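PDB 3TO3: citryl-spermidine/3,4-dihydroxybenzoyl-citryl-spermidine:spermidine ligase from Bacillus anthracis, which catalyses the ATP-dependent condensation of spermidine with N(8)-citryl-spermidine or its 3,4-dihydroxybenzoyl derivative in the biosynthesis of the siderophore petrobactin. Local coordinates for residues 23-27 with 128-133; 540-544 with 596-600. Numbering follows the deposited sequence.

In the fold
Both contacts pair two helices distant in sequence, and both segments of contact 1 precede those of contact 2 along the chain. Contact 1 joins helices 18-37 and 115-138 of the N-terminal part, between which the chain forms the antiparallel sheet of strands 44-47 to 94-96. Contact 2 joins helices 532-547 and 591-600 near the C-terminus. They share no helix; their centres lie 40 Å apart, their nearest atoms about 27 Å. Contact 1 is buried, and its R26 side chain comes within about 7 Å of bound ATP, whereas contact 2 lies at the surface, away from the nucleotide and magnesium sites. Contact 1 thus packs near the ATP site; contact 2 lays helix 591-600 against helix 532-547.

Contact 1. Residues 23-27 with 128-133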
loop_
_atom_site.group_PDB
_atom_site.type_symbol
_atom_site.label_atom_id
_atom_site.label_comp_id
_atom_site.label_asym_id
_atom_site.label_seq_id
_atom_site.Cartn_x
_atom_site.Cartn_y
_atom_site.Cartn_z
ATOM N N VAL B 23 -7.674 -4.539 -23.727
ATOM C CA VAL B 23 -6.523 -4.373 -22.832
ATOM C C VAL B 23 -6.234 -5.671 -22.143
ATOM O O VAL B 23 -5.088 -6.077 -22.022
ATOM C CB VAL B 23 -6.690 -3.203 -21.844
ATOM C CG1 VAL B 23 -5.634 -3.242 -20.694
ATOM C CG2 VAL B 23 -6.570 -1.893 -22.612
ATOM N N ARG B 24 -7.287 -6.347 -21.722
ATOM C CA ARG B 24 -7.114 -7.642 -21.069
ATOM C C ARG B 24 -6.389 -8.587 -22.025
ATOM O O ARG B 24 -5.439 -9.286 -21.648
ATOM C CB ARG B 24 -8.462 -8.244 -20.684
ATOM C CG ARG B 24 -8.352 -9.488 -19.837
ATOM C CD ARG B 24 -9.683 -10.173 -19.793
ATOM N NE ARG B 24 -10.055 -10.685 -21.109
ATOM C CZ ARG B 24 -11.304 -10.970 -21.452
ATOM N NH1 ARG B 24 -12.300 -10.776 -20.583
ATOM N NH2 ARG B 24 -11.560 -11.430 -22.663
ATOM N N ARG B 25 -6.841 -8.587 -23.271
ATOM C CA ARG B 25 -6.274 -9.470 -24.254
ATOM C C ARG B 25 -4.802 -9.126 -24.482
ATOM O O ARG B 25 -3.961 -10.020 -24.573
ATOM C CB ARG B 25 -7.070 -9.400 -25.564
ATOM C CG ARG B 25 -8.308 -10.256 -25.504
ATOM C CD ARG B 25 -9.262 -9.876 -26.583
ATOM N NE ARG B 25 -10.404 -10.778 -26.619
ATOM C CZ ARG B 25 -11.364 -10.712 -27.529
ATOM N NH1 ARG B 25 -11.274 -9.804 -28.493
ATOM N NH2 ARG B 25 -12.398 -11.558 -27.491
ATOM N N ARG B 26 -4.503 -7.833 -24.574
ATOM C CA ARG B 26 -3.138 -7.398 -24.801
ATOM C C ARG B 26 -2.228 -7.820 -23.632
ATOM O O ARG B 26 -1.123 -8.339 -23.845
ATOM C CB ARG B 26 -3.068 -5.892 -25.021
ATOM C CG ARG B 26 -1.639 -5.362 -25.086
ATOM C CD ARG B 26 -1.552 -3.843 -25.014
ATOM N NE ARG B 26 -0.166 -3.479 -24.765
ATOM C CZ ARG B 26 0.292 -2.246 -24.566
ATOM N NH1 ARG B 26 -0.532 -1.189 -24.610
ATOM N NH2 ARG B 26 1.598 -2.064 -24.340
ATOM N N VAL B 27 -2.705 -7.621 -22.406
ATOM C CA VAL B 27 -1.895 -7.907 -21.239
ATOM C C VAL B 27 -1.645 -9.398 -21.110
ATOM O O VAL B 27 -0.552 -9.813 -20.762
ATOM C CB VAL B 27 -2.517 -7.326 -19.946
ATOM C CG1 VAL B 27 -1.847 -7.915 -18.720
ATOM C CG2 VAL B 27 -2.397 -5.787 -19.931
ATOM N N THR B 128 -2.610 -2.925 -14.151
ATOM C CA THR B 128 -2.230 -2.500 -15.495
ATOM C C THR B 128 -3.459 -2.503 -16.387
ATOM O O THR B 128 -3.790 -1.497 -17.010
ATOM C CB THR B 128 -1.087 -3.380 -16.097
ATOM O OG1 THR B 128 0.132 -3.028 -15.445
ATOM C CG2 THR B 128 -0.910 -3.129 -17.596
ATOM N N ILE B 129 -4.142 -3.635 -16.419
ATOM C CA ILE B 129 -5.402 -3.753 -17.123
ATOM C C ILE B 129 -6.350 -2.634 -16.715
ATOM O O ILE B 129 -6.989 -1.998 -17.557
ATOM C CB ILE B 129 -6.037 -5.133 -16.831
ATOM C CG1 ILE B 129 -5.216 -6.222 -17.513
ATOM C CG2 ILE B 129 -7.466 -5.219 -17.322
ATOM C CD1 ILE B 129 -5.685 -7.539 -17.193
ATOM N N PHE B 130 -6.444 -2.383 -15.418
ATOM C CA PHE B 130 -7.361 -1.357 -14.947
ATOM C C PHE B 130 -6.977 0.050 -15.423
ATOM O O PHE B 130 -7.799 0.759 -15.990
ATOM C CB PHE B 130 -7.449 -1.406 -13.424
ATOM C CG PHE B 130 -8.261 -0.286 -12.813
ATOM C CD1 PHE B 130 -9.651 -0.265 -12.915
ATOM C CD2 PHE B 130 -7.637 0.703 -12.092
ATOM C CE1 PHE B 130 -10.408 0.748 -12.323
ATOM C CE2 PHE B 130 -8.385 1.732 -11.478
ATOM C CZ PHE B 130 -9.774 1.757 -11.607
ATOM N N LYS B 131 -5.734 0.455 -15.182
ATOM C CA LYS B 131 -5.304 1.760 -15.626
ATOM C C LYS B 131 -5.273 1.921 -17.151
ATOM O O LYS B 131 -5.549 3.018 -17.642
ATOM C CB LYS B 131 -3.961 2.159 -15.025
ATOM C CG LYS B 131 -4.123 2.801 -13.649
ATOM C CD LYS B 131 -3.920 1.788 -12.521
ATOM C CE LYS B 131 -3.863 2.490 -11.158
ATOM N NZ LYS B 131 -3.434 1.607 -10.042
ATOM N N ASP B 132 -4.942 0.865 -17.907
ATOM C CA ASP B 132 -4.837 1.074 -19.327
ATOM C C ASP B 132 -6.212 1.108 -20.002
ATOM O O ASP B 132 -6.409 1.838 -20.979
ATOM C CB ASP B 132 -3.888 0.124 -20.035
ATOM C CG ASP B 132 -3.599 0.582 -21.481
ATOM O OD1 ASP B 132 -3.372 1.801 -21.714
ATOM O OD2 ASP B 132 -3.609 -0.267 -22.392
ATOM N N THR B 133 -7.156 0.343 -19.463
ATOM C CA THR B 133 -8.540 0.385 -19.929
ATOM C C THR B 133 -9.100 1.810 -19.913
ATOM O O THR B 133 -9.719 2.238 -20.866
ATOM C CB THR B 133 -9.464 -0.503 -19.072
ATOM O OG1 THR B 133 -9.127 -1.880 -19.271
ATOM C CG2 THR B 133 -10.929 -0.266 -19.447
HETATM O O HOH W 1 -3.695 -1.092 -25.004
#
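Residues 23-27 of helix 18-37 and 128-133 of helix 115-138 cross at 134°, their segment axes 9.4 Å apart. T128 opens the interface with a methyl contact, CG2 to V27 CG2 at 3.8 Å. I129, whose CA is 5.8 Å from that of R24, packs its side chain on V23, R24 and V27: CG1 lies 3.7 Å from V27 CG2, CD1 4.1 Å from R24 CA, and CG2 4.3 Å from V23 CG1, which also approaches I129 CA at 3.6 Å. F130 packs on I256 of the second subunit. D132 supplies the polar edge: OD2 is 3.4 Å from V23 CG2 and makes a long salt bridge, 3.9 Å, to R26 NH1. A water closes the gap, donating to D132 OD2 (2.7 Å) and accepting from R26 NH1 (3.2 Å). K168 pairs with D132 OD1; Q30 binds R26. T133 OG1, bonded to I129 O at 2.7 Å, touches V23 CB at 3.8 Å. Aliphatic packing thus joins the helices, flanked by a long, water-bridged R26-D132 charge pair.

Contact 2. Residues 540-544 with 596-600; sequences VEEIE and RQLNI
Residues 540-544 of helix 532-547 and 596-600 of helix 591-600 cross at -71°, their segment axes 10.5 Å apart. All ten residues have helical backbone angles, and the i to i+4 bonds E544 N to V540 O and I600 N to R596 O are both 2.9 Å. The closest CA pairs are V540 with R596 (6.1 Å) and E541 with N599 (7.1 Å), so V540, E541 and E544 face R596 and N599, which lie one turn apart. Only 231 Å² is buried in total.

Van der Waals packing centres on V540 (chi1 t), whose CB points at the second helix: CG1 sits 3.9 Å from R596 CA, 4.1 Å from R596 CD and 4.1 Å from N599 OD1. E541 CG lies 3.7 Å from N599 ND2, and E544 CG 4.2 Å from N599 OD1.

Between the segments the polar contact is purely electrostatic. R596, with chi1 t, chi2 p and chi3 t, brings its guanidinium up to E544, while NH1 donates to N599 OD1 at 2.8 Å within its own helix. E544 (chi1 m, chi2 m) lays its carboxylate over one face of that guanidinium, CD to NH1 3.5 Å. The salt bridge from E544 OE1 to R596 NH1 is long, 3.7 Å, and out of plane, so charge alone acts.

The contact joins two helices at the surface through one valine and a loose charge pair. Around it, Y563 bonds E544 OE2 and touches V540 and R596; R415 of helix 410-432 pairs with E541 and E542; and I543 packs against helices 410-432 and 554-560, leaving 591-600 on the flank of this helical cluster.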
loop_
_atom_site.group_PDB
_atom_site.type_symbol
_atom_site.label_atom_id
_atom_site.label_comp_id
_atom_site.label_asym_id
_atom_site.label_seq_id
_atom_site.Cartn_x
_atom_site.Cartn_y
_atom_site.Cartn_z
ATOM N N VAL B 540 23.136 -4.412 -40.292
ATOM C CA VAL B 540 24.523 -4.801 -40.522
ATOM C C VAL B 540 25.275 -3.901 -41.547
ATOM O O VAL B 540 26.353 -3.387 -41.257
ATOM C CB VAL B 540 24.630 -6.280 -40.881
ATOM C CG1 VAL B 540 26.040 -6.639 -41.232
ATOM C CG2 VAL B 540 24.146 -7.118 -39.703
ATOM N N GLU B 541 24.701 -3.689 -42.726
ATOM C CA GLU B 541 25.349 -2.852 -43.725
ATOM C C GLU B 541 25.742 -1.486 -43.155
ATOM O O GLU B 541 26.875 -1.000 -43.368
ATOM C CB GLU B 541 24.446 -2.641 -44.941
ATOM C CG GLU B 541 24.309 -3.821 -45.865
ATOM C CD GLU B 541 23.195 -3.634 -46.904
ATOM O OE1 GLU B 541 22.961 -2.498 -47.351
ATOM O OE2 GLU B 541 22.545 -4.628 -47.276
ATOM N N GLU B 542 24.803 -0.859 -42.449
ATOM C CA GLU B 542 25.047 0.460 -41.892
ATOM C C GLU B 542 26.139 0.501 -40.823
ATOM O O GLU B 542 26.932 1.446 -40.779
ATOM C CB GLU B 542 23.759 1.077 -41.371
ATOM C CG GLU B 542 22.794 1.278 -42.478
ATOM C CD GLU B 542 23.326 2.201 -43.548
ATOM O OE1 GLU B 542 24.343 2.894 -43.296
ATOM O OE2 GLU B 542 22.715 2.233 -44.639
ATOM N N ILE B 543 26.174 -0.512 -39.969
ATOM C CA ILE B 543 27.216 -0.615 -38.969
ATOM C C ILE B 543 28.529 -0.749 -39.730
ATOM O O ILE B 543 29.473 -0.013 -39.476
ATOM C CB ILE B 543 26.985 -1.826 -38.014
ATOM C CG1 ILE B 543 25.853 -1.542 -37.024
ATOM C CG2 ILE B 543 28.260 -2.183 -37.252
ATOM C CD1 ILE B 543 25.252 -2.872 -36.349
ATOM N N GLU B 544 28.578 -1.675 -40.685
ATOM C CA GLU B 544 29.791 -1.883 -41.474
ATOM C C GLU B 544 30.232 -0.613 -42.200
ATOM O O GLU B 544 31.416 -0.297 -42.221
ATOM C CB GLU B 544 29.625 -3.021 -42.486
ATOM C CG GLU B 544 29.685 -4.420 -41.882
ATOM C CD GLU B 544 31.019 -4.759 -41.221
ATOM O OE1 GLU B 544 32.088 -4.474 -41.811
ATOM O OE2 GLU B 544 30.990 -5.334 -40.106
ATOM N N ARG B 596 25.018 -10.747 -41.041
ATOM C CA ARG B 596 26.417 -10.557 -41.417
ATOM C C ARG B 596 26.948 -11.686 -42.318
ATOM O O ARG B 596 27.625 -11.429 -43.297
ATOM C CB ARG B 596 27.299 -10.389 -40.186
ATOM C CG ARG B 596 28.783 -10.406 -40.494
ATOM C CD ARG B 596 29.265 -9.123 -41.115
ATOM N NE ARG B 596 30.718 -9.145 -41.258
ATOM C CZ ARG B 596 31.392 -8.481 -42.187
ATOM N NH1 ARG B 596 30.749 -7.732 -43.066
ATOM N NH2 ARG B 596 32.709 -8.578 -42.240
ATOM N N GLN B 597 26.620 -12.928 -41.994
ATOM C CA GLN B 597 26.945 -14.049 -42.861
ATOM C C GLN B 597 26.525 -13.766 -44.292
ATOM O O GLN B 597 27.276 -14.036 -45.238
ATOM C CB GLN B 597 26.208 -15.291 -42.390
ATOM C CG GLN B 597 26.552 -15.710 -40.990
ATOM C CD GLN B 597 27.891 -16.388 -40.931
ATOM O OE1 GLN B 597 28.936 -15.753 -41.114
ATOM N NE2 GLN B 597 27.876 -17.695 -40.687
ATOM N N LEU B 598 25.317 -13.233 -44.455
ATOM C CA LEU B 598 24.790 -12.975 -45.787
ATOM C C LEU B 598 25.411 -11.729 -46.431
ATOM O O LEU B 598 25.809 -11.770 -47.595
ATOM C CB LEU B 598 23.270 -12.900 -45.752
ATOM C CG LEU B 598 22.648 -14.224 -45.315
ATOM C CD1 LEU B 598 21.234 -14.028 -44.766
ATOM C CD2 LEU B 598 22.660 -15.220 -46.473
ATOM N N ASN B 599 25.515 -10.644 -45.665
ATOM C CA ASN B 599 26.216 -9.434 -46.099
ATOM C C ASN B 599 27.617 -9.798 -46.623
ATOM O O ASN B 599 28.115 -9.199 -47.567
ATOM C CB ASN B 599 26.224 -8.374 -44.955
ATOM C CG ASN B 599 27.342 -7.294 -45.097
ATOM O OD1 ASN B 599 28.410 -7.406 -44.491
ATOM N ND2 ASN B 599 27.065 -6.238 -45.855
ATOM N N ILE B 600 28.229 -10.817 -46.037
ATOM C CA ILE B 600 29.530 -11.286 -46.494
ATOM C C ILE B 600 29.440 -11.956 -47.875
ATOM O O ILE B 600 30.372 -11.875 -48.670
ATOM C CB ILE B 600 30.182 -12.227 -45.449
ATOM C CG1 ILE B 600 30.866 -11.411 -44.348
ATOM C CG2 ILE B 600 31.187 -13.145 -46.097
ATOM C CD1 ILE B 600 31.324 -12.239 -43.164
#